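PDB 3B4U: dihydrodipicolinate synthase from Agrobacterium tumefaciens, which probably condenses pyruvate with aspartate semialdehyde, the first committed step of the diaminopimelate route to lysine. Local coordinates for residues A159-P162 and G163-T166; W175-T178 and E179-K183. One frame throughout, in Å; residues are numbered along the deposited sequence.

Interaction 1: A159-P162 and G163-T166; sequences AAFP and GIVT
F161 and I164 meet side by side at the turn that takes the chain from helix 151-160 into strand 165-170. The tight part is a backbone grip on one oxygen: F161 O accepts I164 N at 3.0 Å and V165 N also at 3.0 Å. The V165 bond is the straighter, with 159° at the hydrogen, and arrives nearly end-on to the carbonyl; I164 N comes from above the carbonyl plane. Aliphatic carbons close over this pair, F161 CB lying 3.9 Å from I164 CB and 4.1 Å from V165 CG2. The ring itself swings off. With CG beside the backbone N (chi1 -56°), it turns back toward the helix end, where A160 CB sits 3.6 Å above one face near the rim, and it meets F126 of helix 115-129 edge-to-face. I164 and V165 pack on the same F126, which makes this the inner side. The outer side is looser: P162 and G163 are exposed, and P162 CB leads away from the turn. G163 takes the positive phi (77°) that suits a glycine. Proline then glycine in the middle, closed by I164 N to F161 O, make a type II beta turn, here serving as an alpha-to-beta loop of a TIM barrel.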
ATOM      1  N   ALA B 159     -12.435   6.690  22.191  1.00  8.21           N
ATOM      2  CA  ALA B 159     -13.792   6.840  22.744  1.00  8.30           C
ATOM      3  C   ALA B 159     -14.711   5.750  22.244  1.00  8.98           C
ATOM      4  O   ALA B 159     -15.506   5.217  23.011  1.00  9.64           O
ATOM      5  CB  ALA B 159     -14.345   8.222  22.397  1.00  9.49           C
ATOM      6  N   ALA B 160     -14.634   5.433  20.942  1.00  8.44           N
ATOM      7  CA  ALA B 160     -15.546   4.463  20.363  1.00  9.15           C
ATOM      8  C   ALA B 160     -15.139   3.032  20.651  1.00  9.34           C
ATOM      9  O   ALA B 160     -15.979   2.134  20.643  1.00 10.20           O
ATOM     10  CB  ALA B 160     -15.668   4.688  18.879  1.00  9.31           C
ATOM     11  N   PHE B 161     -13.840   2.793  20.854  1.00  8.46           N
ATOM     12  CA  PHE B 161     -13.303   1.445  20.872  1.00  8.65           C
ATOM     13  C   PHE B 161     -12.434   1.156  22.069  1.00  8.34           C
ATOM     14  O   PHE B 161     -11.302   0.690  21.946  1.00  8.82           O
ATOM     15  CB  PHE B 161     -12.550   1.181  19.551  1.00  8.81           C
ATOM     16  CG  PHE B 161     -13.407   1.405  18.341  1.00  9.74           C
ATOM     17  CD1 PHE B 161     -14.517   0.599  18.118  1.00 11.82           C
ATOM     18  CD2 PHE B 161     -13.145   2.419  17.436  1.00  9.04           C
ATOM     19  CE1 PHE B 161     -15.352   0.817  17.050  1.00 12.17           C
ATOM     20  CE2 PHE B 161     -13.985   2.637  16.335  1.00 10.77           C
ATOM     21  CZ  PHE B 161     -15.091   1.844  16.165  1.00 11.25           C
ATOM     22  N   PRO B 162     -12.966   1.372  23.276  1.00  9.29           N
ATOM     23  CA  PRO B 162     -12.173   1.090  24.464  1.00  9.73           C
ATOM     24  C   PRO B 162     -11.785  -0.387  24.553  1.00  9.72           C
ATOM     25  O   PRO B 162     -12.582  -1.255  24.277  1.00 11.06           O
ATOM     26  CB  PRO B 162     -13.111   1.537  25.603  1.00 10.84           C
ATOM     27  CG  PRO B 162     -14.458   1.370  25.039  1.00 11.03           C
ATOM     28  CD  PRO B 162     -14.329   1.827  23.618  1.00  9.65           C
ATOM     29  N   GLY B 163     -10.531  -0.658  24.910  1.00 10.20           N
ATOM     30  CA  GLY B 163      -9.999  -2.019  24.922  1.00 10.76           C
ATOM     31  C   GLY B 163      -9.633  -2.583  23.566  1.00  9.80           C
ATOM     32  O   GLY B 163      -8.977  -3.657  23.502  1.00 11.10           O
ATOM     33  N   ILE B 164     -10.103  -1.953  22.485  1.00  9.48           N
ATOM     34  CA  ILE B 164      -9.740  -2.369  21.139  1.00  8.59           C
ATOM     35  C   ILE B 164      -8.569  -1.492  20.695  1.00  8.40           C
ATOM     36  O   ILE B 164      -7.503  -2.002  20.365  1.00  9.26           O
ATOM     37  CB  ILE B 164     -10.925  -2.321  20.172  1.00  8.88           C
ATOM     38  CG1 ILE B 164     -12.037  -3.315  20.606  1.00 10.99           C
ATOM     39  CG2 ILE B 164     -10.426  -2.632  18.758  1.00 10.18           C
ATOM     40  CD1 ILE B 164     -13.332  -3.042  19.895  1.00 13.16           C
ATOM     41  N   VAL B 165      -8.744  -0.191  20.694  1.00  7.98           N
ATOM     42  CA  VAL B 165      -7.627   0.722  20.422  1.00  7.83           C
ATOM     43  C   VAL B 165      -6.934   0.997  21.755  1.00  7.91           C
ATOM     44  O   VAL B 165      -7.491   1.687  22.629  1.00  9.23           O
ATOM     45  CB  VAL B 165      -8.084   2.000  19.743  1.00  9.05           C
ATOM     46  CG1 VAL B 165      -6.908   2.994  19.622  1.00 10.51           C
ATOM     47  CG2 VAL B 165      -8.649   1.652  18.365  1.00 10.27           C
ATOM     48  N   THR B 166      -5.767   0.384  21.941  1.00  6.98           N
ATOM     49  CA  THR B 166      -5.073   0.395  23.196  1.00  7.12           C
ATOM     50  C   THR B 166      -3.788   1.218  23.184  1.00  6.90           C
ATOM     51  O   THR B 166      -3.160   1.381  24.223  1.00  7.27           O
ATOM     52  CB  THR B 166      -4.783  -1.015  23.714  1.00  7.27           C
ATOM     53  OG1 THR B 166      -3.900  -1.661  22.793  1.00  7.19           O
ATOM     54  CG2 THR B 166      -6.069  -1.839  23.877  1.00  8.50           C
TER

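Interaction 2: W175-T178 and E179-K183; sequences WSHT and ERLLK
E179 lies across the indole of W175, one helical turn earlier, and with T178 and H177 it carries most of this contact along helix 175-185. The backbone bond from E179 N to W175 O, 2.8 Å and nearly straight at 169°, sets the two residues one above the other. E179 CB sits over one face of the five-membered ring, 4.0 Å from its centroid, as a CH-pi contact. Its CG stands between the backbone N and the carbonyl carbon (chi1 78°), which carries the carboxylate back toward the start of the helix, on the same side of the indole as CB. The carboxylate is turned about 40° from the ring plane, and OE1 stays 3.7 Å from W175 NE1.

H177 leads off on another side of the helix and lays its ring obliquely against L181, CE1 to CD1 3.6 Å. Its NE2 is bonded to L149 O, which can only accept, so NE2 must carry a hydrogen; ND1 bonds weakly to D170 OD2. T178 O accepts L182 N at 3.0 Å, while the OG1 of this buried threonine, beside its own backbone N, bonds to N174 O and D170 OD2.

A water donates both to E179 OE2 at 2.5 Å and to S176 O at 2.8 Å, tying the acid to its own helix. The chemistry of the glutamate is thus divided: its apolar CB rests on the indole, and its charge is left to water.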
ATOM      1  N   TRP B 175       7.170  16.445  17.838  1.00  9.37           N
ATOM      2  CA  TRP B 175       6.943  16.502  19.273  1.00 10.14           C
ATOM      3  C   TRP B 175       5.691  17.230  19.654  1.00 11.09           C
ATOM      4  O   TRP B 175       5.012  16.858  20.622  1.00 11.49           O
ATOM      5  CB  TRP B 175       8.151  17.102  20.002  1.00 11.17           C
ATOM      6  CG  TRP B 175       7.933  17.161  21.471  1.00 10.48           C
ATOM      7  CD1 TRP B 175       7.728  18.288  22.234  1.00 11.11           C
ATOM      8  CD2 TRP B 175       7.877  16.069  22.369  1.00 10.39           C
ATOM      9  NE1 TRP B 175       7.539  17.951  23.536  1.00 11.21           N
ATOM     10  CE2 TRP B 175       7.608  16.589  23.656  1.00 11.01           C
ATOM     11  CE3 TRP B 175       7.976  14.688  22.214  1.00 10.90           C
ATOM     12  CZ2 TRP B 175       7.496  15.780  24.774  1.00 12.10           C
ATOM     13  CZ3 TRP B 175       7.852  13.891  23.322  1.00 11.16           C
ATOM     14  CH2 TRP B 175       7.577  14.428  24.572  1.00 11.81           C
ATOM     15  N   SER B 176       5.326  18.269  18.914  1.00 10.88           N
ATOM     16  CA  SER B 176       4.064  18.998  19.164  0.50 11.23           C
ATOM     17  C   SER B 176       2.893  18.044  19.149  1.00 11.50           C
ATOM     18  O   SER B 176       1.907  18.234  19.853  1.00 14.36           O
ATOM     19  CB  SER B 176       3.836  20.144  18.161  0.50 11.54           C
ATOM     20  OG  SER B 176       3.437  19.774  16.850  0.50 11.90           O
ATOM     21  N   HIS B 177       2.970  17.062  18.256  1.00 10.06           N
ATOM     22  CA  HIS B 177       1.953  16.018  18.158  1.00  9.19           C
ATOM     23  C   HIS B 177       2.084  15.015  19.308  1.00  8.51           C
ATOM     24  O   HIS B 177       1.131  14.752  20.040  1.00  9.07           O
ATOM     25  CB  HIS B 177       2.137  15.321  16.814  1.00  9.82           C
ATOM     26  CG  HIS B 177       1.151  14.231  16.568  1.00  9.35           C
ATOM     27  ND1 HIS B 177       1.366  12.894  16.849  1.00 11.12           N
ATOM     28  CD2 HIS B 177      -0.094  14.323  16.049  1.00  9.78           C
ATOM     29  CE1 HIS B 177       0.276  12.222  16.505  1.00  8.34           C
ATOM     30  NE2 HIS B 177      -0.613  13.061  16.012  1.00 13.11           N
ATOM     31  N   THR B 178       3.282  14.483  19.503  1.00  8.34           N
ATOM     32  CA  THR B 178       3.515  13.482  20.535  1.00  8.44           C
ATOM     33  C   THR B 178       3.112  13.990  21.917  1.00  8.86           C
ATOM     34  O   THR B 178       2.519  13.247  22.714  1.00  8.45           O
ATOM     35  CB  THR B 178       4.980  13.056  20.551  1.00  8.53           C
ATOM     36  OG1 THR B 178       5.399  12.791  19.214  1.00  9.20           O
ATOM     37  CG2 THR B 178       5.198  11.837  21.410  1.00  9.85           C
ATOM     38  N   GLU B 179       3.477  15.235  22.226  1.00  9.25           N
ATOM     39  CA  GLU B 179       3.170  15.767  23.541  1.00 10.65           C
ATOM     40  C   GLU B 179       1.652  15.834  23.800  1.00  9.39           C
ATOM     41  O   GLU B 179       1.222  15.624  24.924  1.00 10.11           O
ATOM     42  CB  GLU B 179       3.873  17.111  23.755  1.00 12.15           C
ATOM     43  CG  GLU B 179       3.269  18.297  23.116  1.00 15.41           C
ATOM     44  CD  GLU B 179       3.935  19.589  23.561  1.00 17.44           C
ATOM     45  OE1 GLU B 179       4.459  19.602  24.677  1.00 20.93           O
ATOM     46  OE2 GLU B 179       3.920  20.544  22.793  1.00 21.96           O
ATOM     47  N   ARG B 180       0.865  16.157  22.767  1.00  9.83           N
ATOM     48  CA  ARG B 180      -0.602  16.127  22.832  0.50 10.48           C
ATOM     49  C   ARG B 180      -1.133  14.716  22.980  1.00  9.76           C
ATOM     50  O   ARG B 180      -2.089  14.494  23.713  1.00 10.52           O
ATOM     51  CB  ARG B 180      -1.210  16.755  21.584  0.50 11.07           C
ATOM     52  CG  ARG B 180      -0.990  18.235  21.523  0.50 11.37           C
ATOM     53  CD  ARG B 180      -1.494  18.814  20.235  0.50 13.56           C
ATOM     54  NE  ARG B 180      -2.947  18.765  20.202  0.50 14.48           N
ATOM     55  CZ  ARG B 180      -3.682  18.259  19.219  0.50 17.17           C
ATOM     56  NH1 ARG B 180      -3.124  17.736  18.136  0.50 19.83           N
ATOM     57  NH2 ARG B 180      -5.007  18.281  19.323  0.50 17.22           N
ATOM     58  N   LEU B 181      -0.516  13.750  22.270  1.00  9.44           N
ATOM     59  CA  LEU B 181      -0.902  12.356  22.484  1.00  9.54           C
ATOM     60  C   LEU B 181      -0.730  11.990  23.939  1.00  8.78           C
ATOM     61  O   LEU B 181      -1.547  11.284  24.496  1.00  9.57           O
ATOM     62  CB  LEU B 181      -0.102  11.363  21.616  1.00  9.64           C
ATOM     63  CG  LEU B 181      -0.389  11.336  20.126  1.00 10.05           C
ATOM     64  CD1 LEU B 181       0.544  10.299  19.522  1.00  8.98           C
ATOM     65  CD2 LEU B 181      -1.851  11.012  19.823  1.00 11.28           C
ATOM     66  N   LEU B 182       0.359  12.420  24.565  1.00  9.50           N
ATOM     67  CA  LEU B 182       0.578  12.087  25.954  1.00 10.37           C
ATOM     68  C   LEU B 182      -0.431  12.777  26.880  1.00 10.98           C
ATOM     69  O   LEU B 182      -0.979  12.135  27.781  1.00 12.51           O
ATOM     70  CB  LEU B 182       2.028  12.382  26.349  1.00 10.96           C
ATOM     71  CG  LEU B 182       3.059  11.484  25.641  1.00 11.32           C
ATOM     72  CD1 LEU B 182       4.460  12.082  25.762  1.00 13.25           C
ATOM     73  CD2 LEU B 182       3.008  10.035  26.172  1.00 13.72           C
ATOM     74  N   LYS B 183      -0.712  14.060  26.645  1.00 11.03           N
ATOM     75  CA  LYS B 183      -1.685  14.779  27.498  1.00 11.92           C
ATOM     76  C   LYS B 183      -3.114  14.294  27.375  1.00 11.89           C
ATOM     77  O   LYS B 183      -3.845  14.222  28.363  1.00 12.12           O
ATOM     78  CB  LYS B 183      -1.651  16.270  27.160  1.00 13.32           C
ATOM     79  CG  LYS B 183      -0.385  16.952  27.577  1.00 15.69           C
ATOM     80  CD  LYS B 183      -0.364  18.384  27.031  1.00 15.65           C
ATOM     81  CE  LYS B 183       0.857  19.152  27.432  1.00 19.87           C
ATOM     82  NZ  LYS B 183       0.801  20.549  26.884  1.00 22.00           N
TER
HETATM   83  O   HOH W   1       1.799  20.510  21.499  1.00 21.65           O

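Interactions 1 and 2 come in series along the chain and belong to neighbouring elements of one TIM barrel. The turn at 159-166 delivers the chain into strand 165-170; that strand takes its place in the parallel barrel sheet between strands 136-140 and 189-192, and helix 175-185, which holds 175-183, follows it before strand 189-192 closes the beta-alpha-beta unit. The centres are about 19 Å apart and the nearest atoms about 9 Å, so the two do not touch. Interaction 1 marks the start of the strand, whereas interaction 2 follows its far end, where barrels of this kind carry their active sites. Helix 151-160 borders both, ending at the first and packing against L181 at the second.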